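Local coordinates for protein predicted ATPase involved in replication control, Cdc46/Mcm family (Methanopyrus kandleri AV19, PDB 3F8T) that probably binds ATP and single-stranded DNA as a homolog of the MCM replicative helicases, with an AAA+ type P-loop domain behind an OB-fold N-terminal region, at residues Glu35-Thr39 against Glu40-Arg44; Glu435-Gly439 against Met440-Thr444. The protein carries 2 engineered substitutions. All coordinates share one frame; numbering follows the deposited sequence.

Contact 1 of 2, residues Glu35-Thr39 against Glu40-Arg44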
loop_
_atom_site.group_PDB
_atom_site.type_symbol
_atom_site.label_atom_id
_atom_site.label_comp_id
_atom_site.label_asym_id
_atom_site.label_seq_id
_atom_site.Cartn_x
_atom_site.Cartn_y
_atom_site.Cartn_z
ATOM N N GLU A 35 38.375 -15.972 7.801
ATOM C CA GLU A 35 37.579 -15.158 8.727
ATOM C C GLU A 35 36.085 -15.497 8.653
ATOM O O GLU A 35 35.391 -15.490 9.681
ATOM C CB GLU A 35 37.858 -13.672 8.532
ATOM C CG GLU A 35 39.275 -13.321 8.990
ATOM C CD GLU A 35 39.677 -11.891 8.697
ATOM O OE1 GLU A 35 38.812 -10.977 8.779
ATOM O OE2 GLU A 35 40.876 -11.677 8.387
ATOM N N ILE A 36 35.611 -15.834 7.452
ATOM C CA ILE A 36 34.209 -16.250 7.265
ATOM C C ILE A 36 33.864 -17.524 8.045
ATOM O O ILE A 36 32.869 -17.571 8.778
ATOM C CB ILE A 36 33.850 -16.424 5.755
ATOM C CG1 ILE A 36 33.802 -15.049 5.061
ATOM C CG2 ILE A 36 32.507 -17.171 5.610
ATOM C CD1 ILE A 36 33.663 -15.095 3.503
ATOM N N VAL A 37 34.689 -18.550 7.894
ATOM C CA VAL A 37 34.456 -19.842 8.526
ATOM C C VAL A 37 34.580 -19.794 10.057
ATOM O O VAL A 37 33.996 -20.622 10.758
ATOM C CB VAL A 37 35.391 -20.915 7.903
ATOM C CG1 VAL A 37 35.357 -22.192 8.685
ATOM C CG2 VAL A 37 34.970 -21.162 6.460
ATOM N N ARG A 38 35.330 -18.820 10.567
ATOM C CA ARG A 38 35.472 -18.633 12.009
ATOM C C ARG A 38 34.234 -18.032 12.683
ATOM O O ARG A 38 34.110 -18.092 13.909
ATOM C CB ARG A 38 36.682 -17.745 12.318
ATOM C CG ARG A 38 38.048 -18.396 12.220
ATOM C CD ARG A 38 39.062 -17.296 12.479
ATOM N NE ARG A 38 40.470 -17.665 12.329
ATOM C CZ ARG A 38 41.425 -16.784 12.017
ATOM N NH1 ARG A 38 41.112 -15.514 11.793
ATOM N NH2 ARG A 38 42.690 -17.168 11.895
ATOM N N THR A 39 33.331 -17.438 11.899
ATOM C CA THR A 39 32.154 -16.778 12.458
ATOM C C THR A 39 31.206 -17.778 13.117
ATOM O O THR A 39 31.101 -18.934 12.673
ATOM C CB THR A 39 31.370 -15.956 11.401
ATOM O OG1 THR A 39 30.924 -16.815 10.348
ATOM C CG2 THR A 39 32.232 -14.836 10.819
ATOM N N GLU A 40 30.515 -17.333 14.167
ATOM C CA GLU A 40 29.550 -18.196 14.862
ATOM C C GLU A 40 28.411 -18.601 13.934
ATOM O O GLU A 40 28.060 -19.776 13.881
ATOM C CB GLU A 40 28.996 -17.547 16.136
ATOM C CG GLU A 40 28.761 -18.565 17.256
ATOM C CD GLU A 40 27.691 -18.139 18.258
ATOM O OE1 GLU A 40 27.550 -16.917 18.523
ATOM O OE2 GLU A 40 26.981 -19.037 18.781
ATOM N N SER A 41 27.873 -17.632 13.187
ATOM C CA SER A 41 26.787 -17.865 12.211
ATOM C C SER A 41 27.125 -19.022 11.284
ATOM O O SER A 41 26.324 -19.944 11.095
ATOM C CB SER A 41 26.522 -16.605 11.371
ATOM O OG SER A 41 27.718 -16.103 10.755
ATOM N N PHE A 42 28.330 -18.970 10.732
ATOM C CA PHE A 42 28.775 -19.958 9.769
ATOM C C PHE A 42 28.960 -21.338 10.374
ATOM O O PHE A 42 28.458 -22.313 9.817
ATOM C CB PHE A 42 30.073 -19.527 9.083
ATOM C CG PHE A 42 30.405 -20.349 7.882
ATOM C CD1 PHE A 42 29.931 -19.985 6.629
ATOM C CD2 PHE A 42 31.171 -21.493 8.001
ATOM C CE1 PHE A 42 30.231 -20.744 5.506
ATOM C CE2 PHE A 42 31.474 -22.259 6.885
ATOM C CZ PHE A 42 30.995 -21.884 5.640
ATOM N N GLN A 43 29.706 -21.412 11.480
ATOM C CA GLN A 43 29.985 -22.685 12.158
ATOM C C GLN A 43 28.715 -23.417 12.606
ATOM O O GLN A 43 28.613 -24.627 12.419
ATOM C CB GLN A 43 30.922 -22.492 13.357
ATOM C CG GLN A 43 32.398 -22.289 13.001
ATOM C CD GLN A 43 33.055 -23.507 12.342
ATOM O OE1 GLN A 43 32.995 -24.628 12.858
ATOM N NE2 GLN A 43 33.712 -23.281 11.206
ATOM N N ARG A 44 27.770 -22.679 13.191
ATOM C CA ARG A 44 26.501 -23.249 13.683
ATOM C C ARG A 44 25.622 -23.777 12.558
ATOM O O ARG A 44 25.106 -24.901 12.646
ATOM C CB ARG A 44 25.705 -22.244 14.528
ATOM C CG ARG A 44 26.398 -21.736 15.797
ATOM C CD ARG A 44 27.295 -22.778 16.481
ATOM N NE ARG A 44 26.565 -23.668 17.388
ATOM C CZ ARG A 44 26.454 -24.989 17.242
ATOM N NH1 ARG A 44 27.024 -25.617 16.215
ATOM N NH2 ARG A 44 25.769 -25.690 18.133
#
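Thr39 caps the helix that carries Phe42, and it does so from the tight link between helix 30-37 and helix 40-47, two helices that follow one another closely. With chi1 at 60°, its OG1 sits between the backbone N and the carbonyl carbon, a position from which it serves both helices. Thr39 OG1 donates to Ile36 O over 2.6 Å, the carbonyl pointing almost straight at it, and takes a weak N-cap bond from Phe42 N at 3.4 Å. Ile36 O also accepts from Thr39 N, so one carbonyl is gripped twice by the same residue. Threonine suits the place because one hydroxyl can both give and accept, and the side chain also touches Leu57 and Leu62. The helix 40-47 gets its first regular bond from Gln43 N to Thr39 O, 3.1 Å long and nearly straight.

The tight part lies round the Phe42 ring. Ile36 CG2 comes to 3.9 Å from Phe42 CD1, and Val37 CG2 to 3.7 Å from Phe42 CE2, both side chains slanting across that of Phe42. Beta-branched residues give short, stiff methyl arms for this. The outer side is looser and polar: Gln43, exposed and bent at chi2 (-65°), folds back to bring its NE2 within 2.7 Å of Val37 O, its amide nearly coplanar with that oxygen. This gives the Val37 carbonyl a side-chain donor.

On the buried side, Ile36 and Phe42 both touch Leu81 of helix 74-88, Ile36 and Thr39 reach Leu57 of strand 55-58, and Ile36 also meets Ile70 of helix 64-72.

Contact 2 of 2, residues Glu435-Gly439 against Met440-Thr444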
loop_
_atom_site.group_PDB
_atom_site.type_symbol
_atom_site.label_atom_id
_atom_site.label_comp_id
_atom_site.label_asym_id
_atom_site.label_seq_id
_atom_site.Cartn_x
_atom_site.Cartn_y
_atom_site.Cartn_z
ATOM N N GLU A 435 -38.239 8.987 7.117
ATOM C CA GLU A 435 -39.627 8.520 7.056
ATOM C C GLU A 435 -40.600 9.674 7.146
ATOM O O GLU A 435 -41.517 9.793 6.330
ATOM C CB GLU A 435 -39.910 7.463 8.121
ATOM C CG GLU A 435 -39.444 6.086 7.687
ATOM C CD GLU A 435 -39.610 5.877 6.178
ATOM O OE1 GLU A 435 -40.757 5.639 5.725
ATOM O OE2 GLU A 435 -38.591 5.967 5.445
ATOM N N GLU A 436 -40.356 10.551 8.110
ATOM C CA GLU A 436 -41.188 11.722 8.287
ATOM C C GLU A 436 -41.179 12.623 7.053
ATOM O O GLU A 436 -42.247 12.991 6.548
ATOM C CB GLU A 436 -40.787 12.489 9.544
ATOM C CG GLU A 436 -41.962 12.676 10.485
ATOM C CD GLU A 436 -41.807 13.866 11.404
ATOM O OE1 GLU A 436 -40.779 13.942 12.115
ATOM O OE2 GLU A 436 -42.724 14.721 11.417
ATOM N N ARG A 437 -39.989 12.963 6.558
ATOM C CA ARG A 437 -39.856 13.760 5.334
ATOM C C ARG A 437 -40.527 13.139 4.107
ATOM O O ARG A 437 -41.146 13.841 3.306
ATOM C CB ARG A 437 -38.391 14.053 5.025
ATOM C CG ARG A 437 -37.709 14.993 6.020
ATOM C CD ARG A 437 -36.245 15.219 5.651
ATOM N NE ARG A 437 -36.087 15.669 4.271
ATOM C CZ ARG A 437 -36.006 16.938 3.881
ATOM N NH1 ARG A 437 -36.061 17.934 4.767
ATOM N NH2 ARG A 437 -35.868 17.210 2.594
ATOM N N LEU A 438 -40.403 11.825 3.951
ATOM C CA LEU A 438 -41.086 11.155 2.850
ATOM C C LEU A 438 -42.603 11.260 3.058
ATOM O O LEU A 438 -43.344 11.513 2.114
ATOM C CB LEU A 438 -40.630 9.697 2.714
ATOM C CG LEU A 438 -39.182 9.495 2.227
ATOM C CD1 LEU A 438 -38.757 8.039 2.325
ATOM C CD2 LEU A 438 -38.935 10.030 0.813
ATOM N N GLY A 439 -43.049 11.098 4.301
ATOM C CA GLY A 439 -44.464 11.285 4.643
ATOM C C GLY A 439 -45.007 12.660 4.283
ATOM O O GLY A 439 -46.184 12.789 3.945
ATOM N N MET A 440 -44.139 13.674 4.331
ATOM C CA MET A 440 -44.485 15.057 3.986
ATOM C C MET A 440 -44.418 15.328 2.475
ATOM O O MET A 440 -44.828 16.394 2.004
ATOM C CB MET A 440 -43.561 16.049 4.726
ATOM C CG MET A 440 -43.532 15.910 6.256
ATOM S SD MET A 440 -42.071 16.658 7.047
ATOM C CE MET A 440 -41.853 15.604 8.457
ATOM N N GLY A 441 -43.900 14.362 1.718
ATOM C CA GLY A 441 -43.729 14.528 0.276
ATOM C C GLY A 441 -42.454 15.233 -0.130
ATOM O O GLY A 441 -42.377 15.827 -1.209
ATOM N N LEU A 442 -41.443 15.185 0.733
ATOM C CA LEU A 442 -40.175 15.846 0.450
ATOM C C LEU A 442 -39.146 14.812 -0.015
ATOM O O LEU A 442 -38.823 13.899 0.740
ATOM C CB LEU A 442 -39.658 16.569 1.698
ATOM C CG LEU A 442 -40.554 17.616 2.358
ATOM C CD1 LEU A 442 -39.855 18.180 3.579
ATOM C CD2 LEU A 442 -40.901 18.721 1.366
ATOM N N PRO A 443 -38.645 14.941 -1.263
ATOM C CA PRO A 443 -37.668 13.973 -1.757
ATOM C C PRO A 443 -36.407 13.985 -0.899
ATOM O O PRO A 443 -35.838 15.045 -0.626
ATOM C CB PRO A 443 -37.369 14.457 -3.182
ATOM C CG PRO A 443 -38.542 15.293 -3.556
ATOM C CD PRO A 443 -38.957 15.959 -2.283
ATOM N N THR A 444 -36.016 12.797 -0.445
ATOM C CA THR A 444 -34.864 12.648 0.434
ATOM C C THR A 444 -34.169 11.324 0.157
ATOM O O THR A 444 -34.820 10.330 -0.194
ATOM C CB THR A 444 -35.252 12.733 1.942
ATOM O OG1 THR A 444 -35.623 11.441 2.432
ATOM C CG2 THR A 444 -36.394 13.681 2.168
#
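Arg437 O is gripped by two backbone N-H groups: Leu442 N at 2.9 Å, and Met440 N through a weak bond of 3.2 Å. With the bond from Gly441 N to Leu438 O, also 2.9 Å, this makes a Schellman motif that ends helix 417-439. Gly441 turns the chain with a positive phi of 84°, where a side chain would be jammed against the preceding carbonyl oxygen, so glycine fits. Met440 N gives its stronger bond to Glu436 O, in that carbonyl's plane.

The long side chains lie along this surface turn. Arg437, bent at chi3 (53°), lays its guanidinium across Leu442, whose CD1 stands 3.9 Å above one face near the rim. Arginine suits this exposed place because its long stem carries the flat guanidinium over Leu442, with Pro443 O and Thr444 CB at its edge, in plane. Cut back to an alanine, this residue would lose its guanidinium, which is likely to leave Leu442 CD1 without the flat group it packs on and the Leu442 side chain freer to turn. Leu438 brings CD2 near Thr444 OG1. On the other flank, Met440, with its flexible chain, reaches back over the last turn, bringing Met440 CE to 3.5 Å from Glu436 CB.

From the N terminus, helix 30-37 runs into contact 1, which closes the short connection to helix 40-47 in the N-terminal domain. The chain then passes through the OB-fold part and the P-loop domain, with its five-stranded parallel sheet, before helix 417-439 reaches contact 2 in the AAA-lid domain. The two contacts stand in series, neither nesting nor crossing. The centres of contact 1 and contact 2 are about 79 Å apart, on opposite sides of the chain's centre, and the contacts do not touch. Contact 1 joins helix 30-37 to helix 40-47 on one side of the molecule; contact 2 ties the end of helix 417-439 to the loop that leads into helix 449-465 on the other.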